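Local coordinates for Exo-beta-1,3-glucanase (PDB 4PEY), which hydrolyses laminarin and laminarioligosaccharides as a secreted exo-beta-1,3-glucanase of glycoside hydrolase family 55, yielding glucose and laminaribiose, at residues G188-T193 with T552-V557; L525-L530 with G534-V539. The protein carries 1 engineered substitution. One frame throughout, in Å; residues are numbered along the deposited sequence.

Contact 1 (G188-T193 with T552-V557)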
loop_
_atom_site.group_PDB
_atom_site.type_symbol
_atom_site.label_atom_id
_atom_site.label_comp_id
_atom_site.label_asym_id
_atom_site.label_seq_id
_atom_site.Cartn_x
_atom_site.Cartn_y
_atom_site.Cartn_z
ATOM N N GLY A 188 21.235 0.771 -1.594
ATOM C CA GLY A 188 20.262 -0.271 -1.312
ATOM C C GLY A 188 20.679 -1.001 -0.051
ATOM O O GLY A 188 21.868 -1.160 0.205
ATOM N N VAL A 189 19.705 -1.440 0.740
ATOM C CA VAL A 189 19.985 -2.126 1.998
ATOM C C VAL A 189 19.661 -3.617 1.860
ATOM O O VAL A 189 20.585 -4.426 1.730
ATOM C CB VAL A 189 19.213 -1.470 3.160
ATOM C CG1 VAL A 189 19.431 -2.226 4.471
ATOM C CG2 VAL A 189 19.672 -0.018 3.300
ATOM N N TRP A 190 18.375 -3.983 1.844
ATOM C CA TRP A 190 18.001 -5.391 1.629
ATOM C C TRP A 190 17.298 -5.657 0.296
ATOM O O TRP A 190 17.506 -6.712 -0.308
ATOM C CB TRP A 190 17.089 -5.907 2.749
ATOM C CG TRP A 190 17.701 -5.896 4.123
ATOM C CD1 TRP A 190 19.024 -5.795 4.447
ATOM C CD2 TRP A 190 16.986 -5.950 5.358
ATOM N NE1 TRP A 190 19.177 -5.797 5.815
ATOM C CE2 TRP A 190 17.939 -5.898 6.398
ATOM C CE3 TRP A 190 15.632 -6.062 5.685
ATOM C CZ2 TRP A 190 17.578 -5.926 7.743
ATOM C CZ3 TRP A 190 15.273 -6.097 7.017
ATOM C CH2 TRP A 190 16.245 -6.029 8.034
ATOM N N ASN A 191 16.460 -4.723 -0.157
ATOM C CA ASN A 191 15.640 -4.983 -1.341
ATOM C C ASN A 191 15.073 -3.709 -1.933
ATOM O O ASN A 191 13.989 -3.278 -1.541
ATOM C CB ASN A 191 14.492 -5.945 -0.997
ATOM C CG ASN A 191 13.497 -6.125 -2.146
ATOM O OD1 ASN A 191 13.828 -5.920 -3.314
ATOM N ND2 ASN A 191 12.261 -6.491 -1.805
ATOM N N MET A 192 15.785 -3.089 -2.841
ATOM C CA MET A 192 15.276 -1.970 -3.592
ATOM C C MET A 192 14.872 -2.397 -4.997
ATOM O O MET A 192 15.688 -2.822 -5.777
ATOM C CB MET A 192 16.313 -0.837 -3.661
ATOM C CG MET A 192 16.462 0.063 -2.439
ATOM S SD MET A 192 16.534 -0.739 -0.792
ATOM C CE MET A 192 16.508 0.703 0.267
ATOM N N THR A 193 13.584 -2.336 -5.259
ATOM C CA THR A 193 13.025 -2.803 -6.521
ATOM C C THR A 193 12.460 -1.630 -7.339
ATOM O O THR A 193 11.857 -0.691 -6.788
ATOM C CB THR A 193 11.929 -3.880 -6.270
ATOM O OG1 THR A 193 12.530 -5.036 -5.677
ATOM C CG2 THR A 193 11.222 -4.298 -7.560
ATOM N N THR A 552 21.636 -10.150 11.643
ATOM C CA THR A 552 20.630 -9.692 10.672
ATOM C C THR A 552 21.229 -9.593 9.251
ATOM O O THR A 552 21.035 -8.610 8.521
ATOM C CB THR A 552 20.001 -8.334 11.128
ATOM O OG1 THR A 552 19.656 -8.413 12.521
ATOM C CG2 THR A 552 18.728 -8.015 10.349
ATOM N N ILE A 553 21.938 -10.646 8.856
ATOM C CA ILE A 553 22.449 -10.776 7.492
ATOM C C ILE A 553 21.471 -11.583 6.626
ATOM O O ILE A 553 21.130 -12.719 6.967
ATOM C CB ILE A 553 23.832 -11.459 7.478
ATOM C CG1 ILE A 553 24.834 -10.658 8.316
ATOM C CG2 ILE A 553 24.327 -11.641 6.050
ATOM C CD1 ILE A 553 26.200 -11.299 8.403
ATOM N N PRO A 554 21.000 -10.998 5.510
ATOM C CA PRO A 554 20.061 -11.743 4.660
ATOM C C PRO A 554 20.642 -13.019 4.055
ATOM O O PRO A 554 21.838 -13.079 3.736
ATOM C CB PRO A 554 19.728 -10.746 3.546
ATOM C CG PRO A 554 19.976 -9.403 4.145
ATOM C CD PRO A 554 21.140 -9.595 5.080
ATOM N N SER A 555 19.785 -14.027 3.910
ATOM C CA SER A 555 20.067 -15.189 3.069
ATOM C C SER A 555 19.329 -14.997 1.748
ATOM O O SER A 555 18.127 -14.740 1.740
ATOM C CB SER A 555 19.635 -16.485 3.755
ATOM O OG SER A 555 19.895 -17.602 2.923
ATOM N N GLN A 556 20.050 -15.132 0.640
ATOM C CA GLN A 556 19.547 -14.730 -0.673
ATOM C C GLN A 556 19.522 -15.853 -1.700
ATOM O O GLN A 556 20.369 -16.751 -1.684
ATOM C CB GLN A 556 20.407 -13.586 -1.225
ATOM C CG GLN A 556 20.441 -12.359 -0.327
ATOM C CD GLN A 556 21.641 -11.473 -0.597
ATOM O OE1 GLN A 556 22.746 -11.959 -0.876
ATOM N NE2 GLN A 556 21.433 -10.164 -0.525
ATOM N N VAL A 557 18.555 -15.776 -2.611
ATOM C CA VAL A 557 18.538 -16.633 -3.791
ATOM C C VAL A 557 18.298 -15.736 -4.996
ATOM O O VAL A 557 17.289 -15.039 -5.055
ATOM C CB VAL A 557 17.446 -17.730 -3.702
ATOM C CG1 VAL A 557 17.210 -18.365 -5.061
ATOM C CG2 VAL A 557 17.837 -18.791 -2.666
HETATM O O HOH W 1 19.346 -8.631 0.512
HETATM O O HOH W 2 21.364 -6.161 7.813
#

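Contact 2 (L525-L530 with G534-V539)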
loop_
_atom_site.group_PDB
_atom_site.type_symbol
_atom_site.label_atom_id
_atom_site.label_comp_id
_atom_site.label_asym_id
_atom_site.label_seq_id
_atom_site.Cartn_x
_atom_site.Cartn_y
_atom_site.Cartn_z
ATOM N N LEU A 525 15.181 -13.287 -4.294
ATOM C CA LEU A 525 14.506 -13.634 -3.044
ATOM C C LEU A 525 15.443 -13.470 -1.856
ATOM O O LEU A 525 16.655 -13.677 -1.977
ATOM C CB LEU A 525 14.018 -15.082 -3.077
ATOM C CG LEU A 525 13.048 -15.489 -4.182
ATOM C CD1 LEU A 525 12.695 -16.962 -4.048
ATOM C CD2 LEU A 525 11.803 -14.621 -4.138
ATOM N N LEU A 526 14.889 -13.134 -0.696
ATOM C CA LEU A 526 15.699 -13.096 0.520
ATOM C C LEU A 526 14.863 -13.352 1.758
ATOM O O LEU A 526 13.661 -13.050 1.791
ATOM C CB LEU A 526 16.424 -11.745 0.607
ATOM C CG LEU A 526 15.538 -10.495 0.646
ATOM C CD1 LEU A 526 15.909 -9.511 1.761
ATOM C CD2 LEU A 526 15.482 -9.843 -0.737
ATOM N N VAL A 527 15.501 -13.937 2.768
ATOM C CA VAL A 527 14.903 -14.022 4.096
ATOM C C VAL A 527 15.888 -13.462 5.120
ATOM O O VAL A 527 17.106 -13.499 4.924
ATOM C CB VAL A 527 14.480 -15.468 4.473
ATOM C CG1 VAL A 527 13.421 -15.983 3.497
ATOM C CG2 VAL A 527 15.688 -16.417 4.532
ATOM N N VAL A 528 15.355 -12.909 6.204
ATOM C CA VAL A 528 16.190 -12.235 7.193
ATOM C C VAL A 528 15.650 -12.494 8.590
ATOM O O VAL A 528 14.448 -12.310 8.831
ATOM C CB VAL A 528 16.241 -10.692 6.983
ATOM C CG1 VAL A 528 17.355 -10.093 7.827
ATOM C CG2 VAL A 528 16.411 -10.311 5.508
ATOM N N SER A 529 16.519 -12.937 9.498
ATOM C CA SER A 529 16.178 -12.978 10.915
ATOM C C SER A 529 16.569 -11.664 11.561
ATOM O O SER A 529 17.718 -11.242 11.454
ATOM C CB SER A 529 16.893 -14.131 11.631
ATOM O OG SER A 529 16.771 -14.007 13.042
ATOM N N LEU A 530 15.625 -11.029 12.247
ATOM C CA LEU A 530 15.912 -9.757 12.894
ATOM C C LEU A 530 16.524 -10.012 14.277
ATOM O O LEU A 530 15.835 -10.400 15.230
ATOM C CB LEU A 530 14.636 -8.902 12.981
ATOM C CG LEU A 530 13.893 -8.733 11.640
ATOM C CD1 LEU A 530 12.610 -7.936 11.810
ATOM C CD2 LEU A 530 14.804 -8.100 10.579
ATOM N N GLY A 534 14.559 -16.235 16.358
ATOM C CA GLY A 534 14.183 -17.278 15.419
ATOM C C GLY A 534 15.133 -17.278 14.232
ATOM O O GLY A 534 15.943 -16.361 14.082
ATOM N N GLN A 535 15.040 -18.301 13.385
ATOM C CA GLN A 535 15.834 -18.361 12.155
ATOM C C GLN A 535 15.026 -19.018 11.045
ATOM O O GLN A 535 14.107 -19.802 11.326
ATOM C CB GLN A 535 17.136 -19.162 12.344
ATOM C CG GLN A 535 18.055 -18.726 13.496
ATOM C CD GLN A 535 18.860 -17.464 13.205
ATOM O OE1 GLN A 535 18.808 -16.912 12.111
ATOM N NE2 GLN A 535 19.625 -17.017 14.194
ATOM N N TYR A 536 15.403 -18.731 9.794
ATOM C CA TYR A 536 14.923 -19.480 8.633
ATOM C C TYR A 536 15.820 -20.678 8.370
ATOM O O TYR A 536 17.038 -20.598 8.549
ATOM C CB TYR A 536 14.884 -18.605 7.376
ATOM C CG TYR A 536 13.827 -17.536 7.411
ATOM C CD1 TYR A 536 14.020 -16.365 8.138
ATOM C CD2 TYR A 536 12.637 -17.685 6.699
ATOM C CE1 TYR A 536 13.048 -15.386 8.178
ATOM C CE2 TYR A 536 11.652 -16.704 6.731
ATOM C CZ TYR A 536 11.868 -15.554 7.474
ATOM O OH TYR A 536 10.907 -14.565 7.521
ATOM N N GLU A 537 15.225 -21.785 7.942
ATOM C CA GLU A 537 16.005 -22.956 7.555
ATOM C C GLU A 537 16.472 -22.841 6.108
ATOM O O GLU A 537 17.532 -23.363 5.741
ATOM C CB GLU A 537 15.180 -24.231 7.759
ATOM C CG GLU A 537 14.819 -24.442 9.218
ATOM C CD GLU A 537 14.080 -25.734 9.479
ATOM O OE1 GLU A 537 13.241 -26.129 8.648
ATOM O OE2 GLU A 537 14.338 -26.348 10.536
ATOM N N HIS A 538 15.659 -22.170 5.292
ATOM C CA HIS A 538 15.910 -22.006 3.864
ATOM C C HIS A 538 15.239 -20.730 3.375
ATOM O O HIS A 538 14.487 -20.093 4.113
ATOM C CB HIS A 538 15.388 -23.207 3.065
ATOM C CG HIS A 538 16.090 -24.493 3.382
ATOM N ND1 HIS A 538 17.391 -24.740 3.004
ATOM C CD2 HIS A 538 15.674 -25.598 4.048
ATOM C CE1 HIS A 538 17.747 -25.943 3.421
ATOM N NE2 HIS A 538 16.723 -26.486 4.055
ATOM N N VAL A 539 15.500 -20.371 2.121
ATOM C CA VAL A 539 14.846 -19.227 1.495
ATOM C C VAL A 539 13.520 -19.635 0.842
ATOM O O VAL A 539 12.460 -19.080 1.150
ATOM C CB VAL A 539 15.766 -18.578 0.439
ATOM C CG1 VAL A 539 15.038 -17.466 -0.303
ATOM C CG2 VAL A 539 17.027 -18.035 1.107
#

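Contact 1 (G188-T193 with T552-V557)
With CG anti to its carbonyl carbon (chi1 -62°), W190 sends its indole across to T552 and P554, while T552 answers with a methyl, its CG2 anti to the backbone N. P554 lays one corner of its ring over a face of the indole: P554 CG is 4.1 Å from the centroid of the five-membered ring, 27° off the normal, a CH-pi contact in which the two side chains cross at about a right angle. At the benzo half, T552 CG2 comes obliquely to 3.5 Å from W190 CZ2. GH55 enzymes pair two parallel beta-helix domains, and this contact joins the loop leading into strand 191-198 of the first to the loop before strand 555-560, associated with the second, beside a bound glucan; T552 touches a glucose unit, and T552 OG1 is hydrogen-bonded to G531 N. No direct hydrogen bond crosses between the segments, but two waters bridge them. One lies in the indole plane at its edge, accepting from W190 NE1 at 3.0 Å and donating to T552 O at 2.6 Å. The other donates to W190 O and accepts from Q556 NE2, both at 2.8 Å. Y497 meets the W190 ring edge-to-face.

Contact 2 (L525-L530 with G534-V539)
One face of the Y536 ring is covered by V527, whose CB stands 3.5 Å from the ring centroid and only 9° off the normal, a CH-pi contact almost over the centre. The two methyls splay from there: V527 CG2 reaches Y536 CG at 3.6 Å, while V527 CG1 lies 3.7 Å from Y536 CD2. V528 O approaches the ring obliquely, 3.4 Å from Y536 CE1. The phenol OH is hydrogen-bonded to S496 OG on strand 489-498, so the ring is held at its far end as well as over a face. Beyond it, V539 spreads its branches along the strand, CG1 touching L525 CB at 3.8 Å and CG2 meeting V527 CG2 at 4.0 Å. At the other end, S529 turns OG anti to its backbone N (chi1 168°) and donates to G534 O at 2.7 Å, with the donor tilted 26° from the carbonyl plane. This is the one hydrogen bond between the segments. Q535 bends back at chi2, bringing OE1 to 3.4 Å from S529 CB; both its amide atoms are hydrogen-bonded, OE1 to T547 OG1 and NE2 to G549 O. Residues 525-529 and 534-539 run nearly opposite ways, yet side chains dominate their meeting: a return segment, with the short strand 535-536 that pairs parallel with 507-508, folded back over strand 520-529 near the C-terminal end of the second beta-helix domain.

The contact centres lie 11 Å apart, and contact 2 is nested along the chain inside the long loop closed by contact 1. Strands 520-529 and 555-560 join them as antiparallel neighbours, with probable backbone hydrogen bonds from L525 N to V557 O (2.8 Å) and from S555 N to V527 O (2.9 Å). Side chains pack between the contacts, T552 CG2 against V528 CG1 and S555 OG against V539 CG2. Contact 2 lies near the C-terminal end of the second beta-helix domain, and contact 1 carries that terminal region across to the first. T552 in contact 1 and L530, at the end of 525-530, both touch bound glucose, so this region borders the substrate pocket between the domains.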